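Local coordinates for protein succinate dehydrogenase subunit A (Mycolicibacterium smegmatis, PDB 7D6V) that probably oxidises succinate to fumarate on its bound FAD, as the flavoprotein subunit of a succinate dehydrogenase that feeds electrons toward quinone, at residues I246-T251 with P385-V390; G343-I348 with A380-P385; I498-A503 with G562-D567. One frame throughout, in Å; residues are numbered along the deposited sequence.

Contact 1. Residues I246-T251 with P385-V390; sequences IQFHPT and PTCHYV. With FAD (flavin-adenine dinucleotide), chain D.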
loop_
_atom_site.group_PDB
_atom_site.type_symbol
_atom_site.label_atom_id
_atom_site.label_comp_id
_atom_site.label_asym_id
_atom_site.label_seq_id
_atom_site.Cartn_x
_atom_site.Cartn_y
_atom_site.Cartn_z
ATOM N N ILE A 246 -17.540 -7.466 -20.030
ATOM C CA ILE A 246 -16.456 -7.646 -19.076
ATOM C C ILE A 246 -15.161 -7.266 -19.771
ATOM O O ILE A 246 -14.914 -7.687 -20.906
ATOM C CB ILE A 246 -16.397 -9.092 -18.552
ATOM C CG1 ILE A 246 -17.614 -9.389 -17.680
ATOM C CG2 ILE A 246 -15.116 -9.332 -17.779
ATOM C CD1 ILE A 246 -17.715 -10.822 -17.253
ATOM N N GLN A 247 -14.346 -6.461 -19.102
ATOM C CA GLN A 247 -13.051 -6.089 -19.648
ATOM C C GLN A 247 -12.062 -7.225 -19.437
ATOM O O GLN A 247 -11.877 -7.703 -18.313
ATOM C CB GLN A 247 -12.545 -4.802 -19.008
ATOM C CG GLN A 247 -11.396 -4.171 -19.762
ATOM C CD GLN A 247 -11.325 -2.678 -19.567
ATOM O OE1 GLN A 247 -12.117 -1.927 -20.131
ATOM N NE2 GLN A 247 -10.381 -2.239 -18.748
ATOM N N PHE A 248 -11.453 -7.676 -20.525
ATOM C CA PHE A 248 -10.371 -8.643 -20.484
ATOM C C PHE A 248 -9.127 -7.999 -21.067
ATOM O O PHE A 248 -9.178 -7.414 -22.153
ATOM C CB PHE A 248 -10.707 -9.900 -21.283
ATOM C CG PHE A 248 -11.828 -10.715 -20.717
ATOM C CD1 PHE A 248 -13.110 -10.585 -21.214
ATOM C CD2 PHE A 248 -11.594 -11.642 -19.721
ATOM C CE1 PHE A 248 -14.141 -11.342 -20.709
ATOM C CE2 PHE A 248 -12.623 -12.404 -19.212
ATOM C CZ PHE A 248 -13.897 -12.254 -19.707
ATOM N N HIS A 249 -8.039 -8.098 -20.360
ATOM C CA HIS A 249 -6.777 -7.740 -20.988
ATOM C C HIS A 249 -6.158 -8.977 -21.625
ATOM O O HIS A 249 -5.978 -9.992 -20.942
ATOM C CB HIS A 249 -5.816 -7.134 -19.980
ATOM C CG HIS A 249 -4.650 -6.442 -20.608
ATOM N ND1 HIS A 249 -4.795 -5.380 -21.473
ATOM C CD2 HIS A 249 -3.320 -6.662 -20.501
ATOM C CE1 HIS A 249 -3.603 -4.976 -21.873
ATOM N NE2 HIS A 249 -2.690 -5.737 -21.297
ATOM N N PRO A 250 -5.837 -8.937 -22.921
ATOM C CA PRO A 250 -5.372 -10.155 -23.603
ATOM C C PRO A 250 -4.045 -10.684 -23.095
ATOM O O PRO A 250 -3.731 -11.853 -23.348
ATOM C CB PRO A 250 -5.264 -9.719 -25.071
ATOM C CG PRO A 250 -6.012 -8.422 -25.164
ATOM C CD PRO A 250 -5.882 -7.780 -23.828
ATOM N N THR A 251 -3.255 -9.875 -22.393
ATOM C CA THR A 251 -1.869 -10.209 -22.069
ATOM C C THR A 251 -1.658 -10.011 -20.569
ATOM O O THR A 251 -1.343 -8.911 -20.109
ATOM C CB THR A 251 -0.912 -9.355 -22.910
ATOM O OG1 THR A 251 -1.057 -9.698 -24.294
ATOM C CG2 THR A 251 0.528 -9.583 -22.507
ATOM N N PRO A 385 -4.975 -14.193 -21.449
ATOM C CA PRO A 385 -6.139 -13.346 -21.150
ATOM C C PRO A 385 -6.480 -13.323 -19.665
ATOM O O PRO A 385 -6.475 -14.354 -18.989
ATOM C CB PRO A 385 -7.263 -13.991 -21.969
ATOM C CG PRO A 385 -6.567 -14.757 -23.035
ATOM C CD PRO A 385 -5.298 -15.249 -22.419
ATOM N N THR A 386 -6.802 -12.130 -19.166
ATOM C CA THR A 386 -7.094 -11.925 -17.752
ATOM C C THR A 386 -8.323 -11.041 -17.586
ATOM O O THR A 386 -8.457 -10.020 -18.264
ATOM C CB THR A 386 -5.881 -11.321 -17.025
ATOM O OG1 THR A 386 -6.158 -11.200 -15.625
ATOM C CG2 THR A 386 -5.502 -9.963 -17.594
ATOM N N CYS A 387 -9.229 -11.450 -16.700
ATOM C CA CYS A 387 -10.414 -10.662 -16.384
ATOM C C CYS A 387 -10.040 -9.495 -15.479
ATOM O O CYS A 387 -9.366 -9.685 -14.463
ATOM C CB CYS A 387 -11.463 -11.545 -15.710
ATOM S SG CYS A 387 -12.991 -10.709 -15.248
ATOM N N HIS A 388 -10.468 -8.287 -15.843
ATOM C CA HIS A 388 -10.085 -7.089 -15.111
ATOM C C HIS A 388 -11.266 -6.352 -14.499
ATOM O O HIS A 388 -11.261 -6.074 -13.295
ATOM C CB HIS A 388 -9.310 -6.145 -16.042
ATOM C CG HIS A 388 -8.724 -4.957 -15.350
ATOM N ND1 HIS A 388 -7.869 -5.067 -14.276
ATOM C CD2 HIS A 388 -8.872 -3.631 -15.578
ATOM C CE1 HIS A 388 -7.515 -3.862 -13.873
ATOM N NE2 HIS A 388 -8.111 -2.973 -14.645
ATOM N N TYR A 389 -12.282 -6.027 -15.293
ATOM C CA TYR A 389 -13.352 -5.141 -14.866
ATOM C C TYR A 389 -14.664 -5.620 -15.464
ATOM O O TYR A 389 -14.688 -6.207 -16.547
ATOM C CB TYR A 389 -13.066 -3.695 -15.299
ATOM C CG TYR A 389 -14.005 -2.650 -14.742
ATOM C CD1 TYR A 389 -15.138 -2.261 -15.440
ATOM C CD2 TYR A 389 -13.738 -2.030 -13.534
ATOM C CE1 TYR A 389 -15.986 -1.299 -14.941
ATOM C CE2 TYR A 389 -14.583 -1.071 -13.026
ATOM C CZ TYR A 389 -15.705 -0.710 -13.732
ATOM O OH TYR A 389 -16.547 0.250 -13.227
ATOM N N VAL A 390 -15.757 -5.369 -14.752
ATOM C CA VAL A 390 -17.095 -5.674 -15.243
ATOM C C VAL A 390 -17.847 -4.360 -15.409
ATOM O O VAL A 390 -17.987 -3.587 -14.455
ATOM C CB VAL A 390 -17.840 -6.657 -14.320
ATOM C CG1 VAL A 390 -17.950 -6.131 -12.894
ATOM C CG2 VAL A 390 -19.212 -6.975 -14.885
HETATM P PA FAD D . -13.943 -1.685 -3.893
HETATM O O1A FAD D . -13.358 -0.553 -3.133
HETATM O O2A FAD D . -13.081 -2.475 -4.800
HETATM O O5B FAD D . -14.526 -2.713 -2.820
HETATM C C5B FAD D . -15.896 -2.796 -2.470
HETATM C C4B FAD D . -16.034 -2.978 -0.968
HETATM O O4B FAD D . -17.192 -3.750 -0.668
HETATM C C3B FAD D . -14.884 -3.713 -0.323
HETATM O O3B FAD D . -14.568 -3.023 0.877
HETATM C C2B FAD D . -15.450 -5.060 0.043
HETATM O O2B FAD D . -14.830 -5.625 1.191
HETATM C C1B FAD D . -16.884 -4.720 0.320
HETATM N N9A FAD D . -17.750 -5.901 0.181
HETATM C C8A FAD D . -17.883 -6.666 -0.902
HETATM N N7A FAD D . -18.763 -7.659 -0.680
HETATM C C5A FAD D . -19.203 -7.534 0.576
HETATM C C6A FAD D . -20.142 -8.244 1.456
HETATM N N6A FAD D . -20.814 -9.326 1.033
HETATM N N1A FAD D . -20.308 -7.779 2.699
HETATM C C2A FAD D . -19.661 -6.701 3.149
HETATM N N3A FAD D . -18.797 -6.012 2.408
HETATM C C4A FAD D . -18.533 -6.371 1.138
HETATM N N1 FAD D . -9.565 1.983 -12.354
HETATM C C2 FAD D . -9.032 3.133 -12.813
HETATM O O2 FAD D . -9.795 4.056 -13.113
HETATM N N3 FAD D . -7.722 3.325 -12.962
HETATM C C4 FAD D . -6.837 2.381 -12.667
HETATM O O4 FAD D . -5.625 2.584 -12.812
HETATM C C4X FAD D . -7.325 1.088 -12.161
HETATM N N5 FAD D . -6.485 0.092 -11.843
HETATM C C5X FAD D . -6.963 -1.072 -11.379
HETATM C C6 FAD D . -6.082 -2.089 -11.052
HETATM C C7 FAD D . -6.564 -3.294 -10.578
HETATM C C7M FAD D . -5.620 -4.404 -10.223
HETATM C C8 FAD D . -8.019 -3.494 -10.420
HETATM C C8M FAD D . -8.543 -4.801 -9.905
HETATM C C9 FAD D . -8.905 -2.483 -10.740
HETATM C C9A FAD D . -8.423 -1.280 -11.216
HETATM N N10 FAD D . -9.315 -0.257 -11.544
HETATM C C10 FAD D . -8.784 0.945 -12.018
HETATM C "C1'" FAD D . -10.754 -0.429 -11.380
HETATM C "C2'" FAD D . -11.213 0.314 -10.130
HETATM O "O2'" FAD D . -10.219 0.224 -9.113
HETATM C "C3'" FAD D . -12.490 -0.264 -9.548
HETATM O "O3'" FAD D . -13.543 -0.064 -10.480
HETATM C "C4'" FAD D . -12.851 0.436 -8.248
HETATM O "O4'" FAD D . -11.815 0.241 -7.296
HETATM C "C5'" FAD D . -14.143 -0.084 -7.649
HETATM O "O5'" FAD D . -14.268 0.482 -6.353
HETATM P P FAD D . -15.518 0.205 -5.404
HETATM O O1P FAD D . -15.494 1.243 -4.339
HETATM O O2P FAD D . -16.746 0.059 -6.228
HETATM O O3P FAD D . -15.223 -1.233 -4.747
#

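Contact 2. Residues G343-I348 with A380-P385; sequences GVYLDI and AMEVGP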
loop_
_atom_site.group_PDB
_atom_site.type_symbol
_atom_site.label_atom_id
_atom_site.label_comp_id
_atom_site.label_asym_id
_atom_site.label_seq_id
_atom_site.Cartn_x
_atom_site.Cartn_y
_atom_site.Cartn_z
ATOM N N GLY A 343 -1.269 -20.249 -21.670
ATOM C CA GLY A 343 -1.025 -18.914 -22.165
ATOM C C GLY A 343 -0.055 -18.918 -23.332
ATOM O O GLY A 343 0.070 -19.897 -24.067
ATOM N N VAL A 344 0.629 -17.787 -23.495
ATOM C CA VAL A 344 1.630 -17.585 -24.531
ATOM C C VAL A 344 2.872 -16.976 -23.885
ATOM O O VAL A 344 2.921 -16.771 -22.673
ATOM C CB VAL A 344 1.108 -16.707 -25.685
ATOM C CG1 VAL A 344 0.052 -17.455 -26.485
ATOM C CG2 VAL A 344 0.555 -15.401 -25.159
ATOM N N TYR A 345 3.884 -16.684 -24.704
ATOM C CA TYR A 345 5.220 -16.411 -24.180
ATOM C C TYR A 345 5.558 -14.927 -24.075
ATOM O O TYR A 345 5.864 -14.450 -22.980
ATOM C CB TYR A 345 6.259 -17.151 -25.026
ATOM C CG TYR A 345 6.404 -18.589 -24.601
ATOM C CD1 TYR A 345 6.575 -18.917 -23.263
ATOM C CD2 TYR A 345 6.344 -19.617 -25.526
ATOM C CE1 TYR A 345 6.698 -20.228 -22.860
ATOM C CE2 TYR A 345 6.465 -20.934 -25.131
ATOM C CZ TYR A 345 6.643 -21.233 -23.798
ATOM O OH TYR A 345 6.765 -22.544 -23.405
ATOM N N LEU A 346 5.512 -14.180 -25.178
ATOM C CA LEU A 346 5.878 -12.760 -25.167
ATOM C C LEU A 346 7.316 -12.571 -24.665
ATOM O O LEU A 346 7.573 -12.049 -23.579
ATOM C CB LEU A 346 4.885 -11.936 -24.333
ATOM C CG LEU A 346 5.103 -10.422 -24.232
ATOM C CD1 LEU A 346 4.645 -9.695 -25.480
ATOM C CD2 LEU A 346 4.409 -9.865 -23.005
ATOM N N ASP A 347 8.253 -13.056 -25.472
ATOM C CA ASP A 347 9.668 -12.945 -25.145
ATOM C C ASP A 347 10.228 -11.609 -25.618
ATOM O O ASP A 347 10.122 -11.260 -26.797
ATOM C CB ASP A 347 10.463 -14.094 -25.761
ATOM C CG ASP A 347 10.096 -14.347 -27.203
ATOM O OD1 ASP A 347 9.123 -13.730 -27.684
ATOM O OD2 ASP A 347 10.783 -15.162 -27.853
ATOM N N ILE A 348 10.821 -10.867 -24.687
ATOM C CA ILE A 348 11.561 -9.648 -24.987
ATOM C C ILE A 348 13.053 -9.821 -24.754
ATOM O O ILE A 348 13.833 -8.907 -25.057
ATOM C CB ILE A 348 11.015 -8.459 -24.171
ATOM C CG1 ILE A 348 11.467 -7.124 -24.764
ATOM C CG2 ILE A 348 11.457 -8.563 -22.734
ATOM C CD1 ILE A 348 10.975 -6.897 -26.160
ATOM N N ALA A 380 11.454 -15.534 -21.358
ATOM C CA ALA A 380 10.135 -15.151 -21.838
ATOM C C ALA A 380 9.123 -15.136 -20.696
ATOM O O ALA A 380 9.337 -15.709 -19.625
ATOM C CB ALA A 380 9.663 -16.106 -22.933
ATOM N N MET A 381 8.003 -14.470 -20.945
ATOM C CA MET A 381 6.922 -14.378 -19.978
ATOM C C MET A 381 5.905 -15.486 -20.239
ATOM O O MET A 381 6.114 -16.373 -21.070
ATOM C CB MET A 381 6.299 -12.987 -20.030
ATOM C CG MET A 381 7.305 -11.883 -19.793
ATOM S SD MET A 381 6.673 -10.250 -20.180
ATOM C CE MET A 381 7.985 -9.641 -21.234
ATOM N N GLU A 382 4.792 -15.452 -19.517
ATOM C CA GLU A 382 3.780 -16.500 -19.566
ATOM C C GLU A 382 2.393 -15.870 -19.643
ATOM O O GLU A 382 1.511 -16.153 -18.835
ATOM C CB GLU A 382 3.899 -17.420 -18.357
ATOM C CG GLU A 382 3.297 -18.792 -18.564
ATOM C CD GLU A 382 4.262 -19.745 -19.232
ATOM O OE1 GLU A 382 5.474 -19.448 -19.244
ATOM O OE2 GLU A 382 3.815 -20.801 -19.718
ATOM N N VAL A 383 2.201 -14.965 -20.588
ATOM C CA VAL A 383 1.044 -14.085 -20.580
ATOM C C VAL A 383 -0.168 -14.776 -21.198
ATOM O O VAL A 383 -0.055 -15.756 -21.936
ATOM C CB VAL A 383 1.361 -12.767 -21.305
ATOM C CG1 VAL A 383 2.488 -12.047 -20.596
ATOM C CG2 VAL A 383 1.731 -13.037 -22.750
ATOM N N GLY A 384 -1.351 -14.244 -20.882
ATOM C CA GLY A 384 -2.609 -14.764 -21.368
ATOM C C GLY A 384 -3.776 -13.889 -20.948
ATOM O O GLY A 384 -3.616 -12.934 -20.183
ATOM N N PRO A 385 -4.975 -14.193 -21.449
ATOM C CA PRO A 385 -6.139 -13.346 -21.150
ATOM C C PRO A 385 -6.480 -13.323 -19.665
ATOM O O PRO A 385 -6.475 -14.354 -18.989
ATOM C CB PRO A 385 -7.263 -13.991 -21.969
ATOM C CG PRO A 385 -6.567 -14.757 -23.035
ATOM C CD PRO A 385 -5.298 -15.249 -22.419
#

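Contact 3. Residues I498-A503 with G562-D567; sequences IIRKEA and GGHTRD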
loop_
_atom_site.group_PDB
_atom_site.type_symbol
_atom_site.label_atom_id
_atom_site.label_comp_id
_atom_site.label_asym_id
_atom_site.label_seq_id
_atom_site.Cartn_x
_atom_site.Cartn_y
_atom_site.Cartn_z
ATOM N N ILE A 498 -12.649 -13.833 -23.766
ATOM C CA ILE A 498 -12.628 -12.712 -24.700
ATOM C C ILE A 498 -13.478 -13.033 -25.917
ATOM O O ILE A 498 -14.257 -12.198 -26.388
ATOM C CB ILE A 498 -11.192 -12.359 -25.118
ATOM C CG1 ILE A 498 -10.377 -11.907 -23.921
ATOM C CG2 ILE A 498 -11.228 -11.223 -26.113
ATOM C CD1 ILE A 498 -8.909 -11.786 -24.199
ATOM N N ILE A 499 -13.348 -14.245 -26.438
ATOM C CA ILE A 499 -14.057 -14.672 -27.635
ATOM C C ILE A 499 -15.130 -15.655 -27.206
ATOM O O ILE A 499 -14.832 -16.668 -26.563
ATOM C CB ILE A 499 -13.108 -15.297 -28.667
ATOM C CG1 ILE A 499 -12.130 -14.250 -29.193
ATOM C CG2 ILE A 499 -13.891 -15.887 -29.819
ATOM C CD1 ILE A 499 -10.859 -14.134 -28.399
ATOM N N ARG A 500 -16.375 -15.354 -27.553
ATOM C CA ARG A 500 -17.512 -16.187 -27.203
ATOM C C ARG A 500 -18.044 -16.874 -28.451
ATOM O O ARG A 500 -18.098 -16.274 -29.527
ATOM C CB ARG A 500 -18.629 -15.364 -26.553
ATOM C CG ARG A 500 -18.458 -15.078 -25.066
ATOM C CD ARG A 500 -17.564 -13.884 -24.831
ATOM N NE ARG A 500 -17.424 -13.558 -23.415
ATOM C CZ ARG A 500 -18.186 -12.684 -22.765
ATOM N NH1 ARG A 500 -19.153 -12.043 -23.397
ATOM N NH2 ARG A 500 -17.978 -12.448 -21.479
ATOM N N LYS A 501 -18.426 -18.136 -28.300
ATOM C CA LYS A 501 -19.110 -18.879 -29.344
ATOM C C LYS A 501 -20.401 -19.436 -28.769
ATOM O O LYS A 501 -20.499 -19.693 -27.568
ATOM C CB LYS A 501 -18.239 -20.010 -29.901
ATOM C CG LYS A 501 -16.940 -19.529 -30.514
ATOM C CD LYS A 501 -16.018 -20.681 -30.857
ATOM C CE LYS A 501 -14.618 -20.177 -31.163
ATOM N NZ LYS A 501 -14.143 -19.222 -30.125
ATOM N N GLU A 502 -21.397 -19.613 -29.638
ATOM C CA GLU A 502 -22.715 -20.034 -29.173
ATOM C C GLU A 502 -22.658 -21.395 -28.493
ATOM O O GLU A 502 -23.240 -21.587 -27.417
ATOM C CB GLU A 502 -23.692 -20.059 -30.346
ATOM C CG GLU A 502 -25.089 -20.523 -29.981
ATOM C CD GLU A 502 -25.926 -20.843 -31.199
ATOM O OE1 GLU A 502 -25.345 -21.013 -32.292
ATOM O OE2 GLU A 502 -27.166 -20.920 -31.067
ATOM N N ALA A 503 -21.945 -22.349 -29.097
ATOM C CA ALA A 503 -21.868 -23.692 -28.533
ATOM C C ALA A 503 -21.144 -23.694 -27.193
ATOM O O ALA A 503 -21.554 -24.396 -26.263
ATOM C CB ALA A 503 -21.182 -24.632 -29.519
ATOM N N GLY A 562 -17.304 -3.516 -27.988
ATOM C CA GLY A 562 -16.460 -3.270 -26.831
ATOM C C GLY A 562 -15.889 -4.552 -26.265
ATOM O O GLY A 562 -15.202 -5.315 -26.954
ATOM N N GLY A 563 -16.173 -4.802 -24.989
ATOM C CA GLY A 563 -15.627 -5.955 -24.300
ATOM C C GLY A 563 -16.311 -7.272 -24.583
ATOM O O GLY A 563 -15.831 -8.309 -24.119
ATOM N N HIS A 564 -17.416 -7.265 -25.323
ATOM C CA HIS A 564 -18.156 -8.477 -25.654
ATOM C C HIS A 564 -17.909 -8.806 -27.119
ATOM O O HIS A 564 -18.373 -8.089 -28.009
ATOM C CB HIS A 564 -19.645 -8.306 -25.372
ATOM C CG HIS A 564 -20.503 -9.368 -25.983
ATOM N ND1 HIS A 564 -20.488 -10.677 -25.553
ATOM C CD2 HIS A 564 -21.403 -9.316 -26.992
ATOM C CE1 HIS A 564 -21.341 -11.384 -26.271
ATOM N NE2 HIS A 564 -21.909 -10.581 -27.150
ATOM N N THR A 565 -17.185 -9.893 -27.366
ATOM C CA THR A 565 -16.855 -10.331 -28.714
ATOM C C THR A 565 -17.504 -11.680 -28.975
ATOM O O THR A 565 -17.322 -12.619 -28.196
ATOM C CB THR A 565 -15.341 -10.431 -28.907
ATOM O OG1 THR A 565 -14.705 -9.301 -28.301
ATOM C CG2 THR A 565 -14.995 -10.463 -30.380
ATOM N N ARG A 566 -18.260 -11.769 -30.062
ATOM C CA ARG A 566 -18.843 -13.021 -30.521
ATOM C C ARG A 566 -18.155 -13.436 -31.810
ATOM O O ARG A 566 -18.141 -12.674 -32.782
ATOM C CB ARG A 566 -20.350 -12.885 -30.747
ATOM C CG ARG A 566 -21.183 -12.908 -29.482
ATOM C CD ARG A 566 -21.362 -14.316 -28.945
ATOM N NE ARG A 566 -22.287 -15.104 -29.752
ATOM C CZ ARG A 566 -23.588 -15.217 -29.509
ATOM N NH1 ARG A 566 -24.347 -15.959 -30.299
ATOM N NH2 ARG A 566 -24.130 -14.588 -28.479
ATOM N N ASP A 567 -17.580 -14.638 -31.816
ATOM C CA ASP A 567 -16.900 -15.116 -33.015
ATOM C C ASP A 567 -17.880 -15.338 -34.161
ATOM O O ASP A 567 -17.570 -15.029 -35.317
ATOM C CB ASP A 567 -16.133 -16.399 -32.707
ATOM C CG ASP A 567 -15.051 -16.682 -33.724
ATOM O OD1 ASP A 567 -13.873 -16.378 -33.441
ATOM O OD2 ASP A 567 -15.378 -17.203 -34.809
#

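Contact 1. Residues I246-T251 with P385-V390
Gln247 O is gripped by two successive backbone amides of the opposite strand: His388 N donates to it at 2.9 Å, and Tyr389 N adds a weak bond at 3.5 Å. One residue thus faces two, the classic beta bulge, which shifts the register of this antiparallel pair by one residue. Gln247 N answers Tyr389 O, and beyond the bulge His249 and Thr386 exchange two backbone bonds, one each way. On the face of Ile246, Phe248, Cys387 and Val390 the packing is apolar. Cys387 SG, anti to its backbone N (chi1 180°), lies 3.6 Å from Ile246 CG2, while Cys387 CB rests 3.8 Å from Phe248 CE2. Ile246 CG2 also sits above the Phe248 ring, offset toward its rim, and Ile246 CG1 meets Val390 CG2 at 4.0 Å. This strand pair belongs to the FAD-binding domain, and the bulged residues are the ones that reach the cofactor. His388 brings CE1 to 3.5 Å from FAD C7 and has its ND1 hydrogen-bonded to Ser220 OG, a polar partner for a buried imidazole. The Tyr389 ring turns an edge toward the ribityl O3' of FAD, with that oxygen in its plane, and makes a cation-pi contact with Arg423.

Contact 2. Residues G343-I348 with A380-P385
Val344 N donates a nearly straight hydrogen bond, 2.7 Å long, to Val383 O, pinning an irregular loop beside the start of strand 383-395 in the FAD-binding domain. The touching parts run 137° apart. Gly343, with no side chain, brings CA to 3.3 Å from the same Val383 O. The close-packed part is apolar and buried. Val383 CG2 lies 3.6 Å from Val344 CG2 and also meets Leu346 CB, the valine and leucine side chains crossing at about a right angle. Branched residues suit this spot because separate methyls can serve separate neighbours: Val383 CG1 turns to Leu346 CD2. Buried, flexible Met381 packs at the Ala380 end: its SD rests 3.6 Å from Leu346 CD2, and a bend at chi3 sets Met381 CE 3.9 Å from Ile348 CG2. Strand 246-253 packs against this cluster. The other side is partly exposed and more polar. There Ala380 CB meets Asp347 CB at 3.6 Å, a small residue against the base of a polar one whose OD1 is hydrogen-bonded to Leu275 N. Tyr345 and Glu382 run side by side, ring and carboxylate planes at 90°, with Tyr345 CE1 in van der Waals contact with Glu382 OE1 at 3.9 Å.

Contact 3. Residues I498-A503 with G562-D567
Arg500 sets CG beside its backbone N (chi1 -82°) and then bends at chi2 (83°), which turns CD back toward the neighbouring strand; His564 holds CG anti to its own N. NH1 of Arg500 comes to 2.9 Å from His564 ND1, but the donor angle is poor and the bond weak. Each group meets the other at its edge, in plane, though the two planes are 62° apart. His564 NE2 is bonded to Arg557 O, consistent with ND1 acting as the acceptor, and Arg500 NH1 has a second acceptor in Glu244 O. Arg500 and Arg566 pair in a short, weakly bonded parallel ladder: Arg500 N donates to Thr565 O at 3.0 Å, and Arg500 O receives Asp567 N at 2.9 Å, so Arg500 straddles Arg566. The aliphatic parts of these long arginines serve as packing, with Arg500 CB 3.8 Å from Arg566 CD, while the Arg566 guanidinium is salt-bridged to Asp568. Ile499 CG2 touches Asp567 CB at 3.7 Å. Lys501, at the N-cap of helix 502-518, runs alongside Asp567, yet Lys501 NZ stays 4.4 Å from Asp567 OD1, beyond a salt bridge. Ile499 and Thr565 pack on Arg327 of helix 322-334, Arg500 reaches Ala554 of helix 532-556, and strand 246-253 lies against Ile498 and Arg500.

All three contacts are largely buried. Contact 1 is the most central, its centre about 11 Å from that of the chain, and it alone reaches FAD. Contact 3 is intermediate at about 19 Å and contact 2 outermost at about 25 Å; both have partly exposed edges, and Glu502 in contact 3 is exposed. Contacts 1 and 2 use strand 383-395 and share Pro385, and Thr251 CG2 packs on Val383 CB. The bulged antiparallel ladder of contact 1 gives way in contact 2 to loop-to-strand pairing among apolar methyls. Contact 3 is a short parallel pair held by backbone bonds, with arginine and histidine adding a weak polar contact. Ile498 CG1 joins it to Phe248 CB of contact 1.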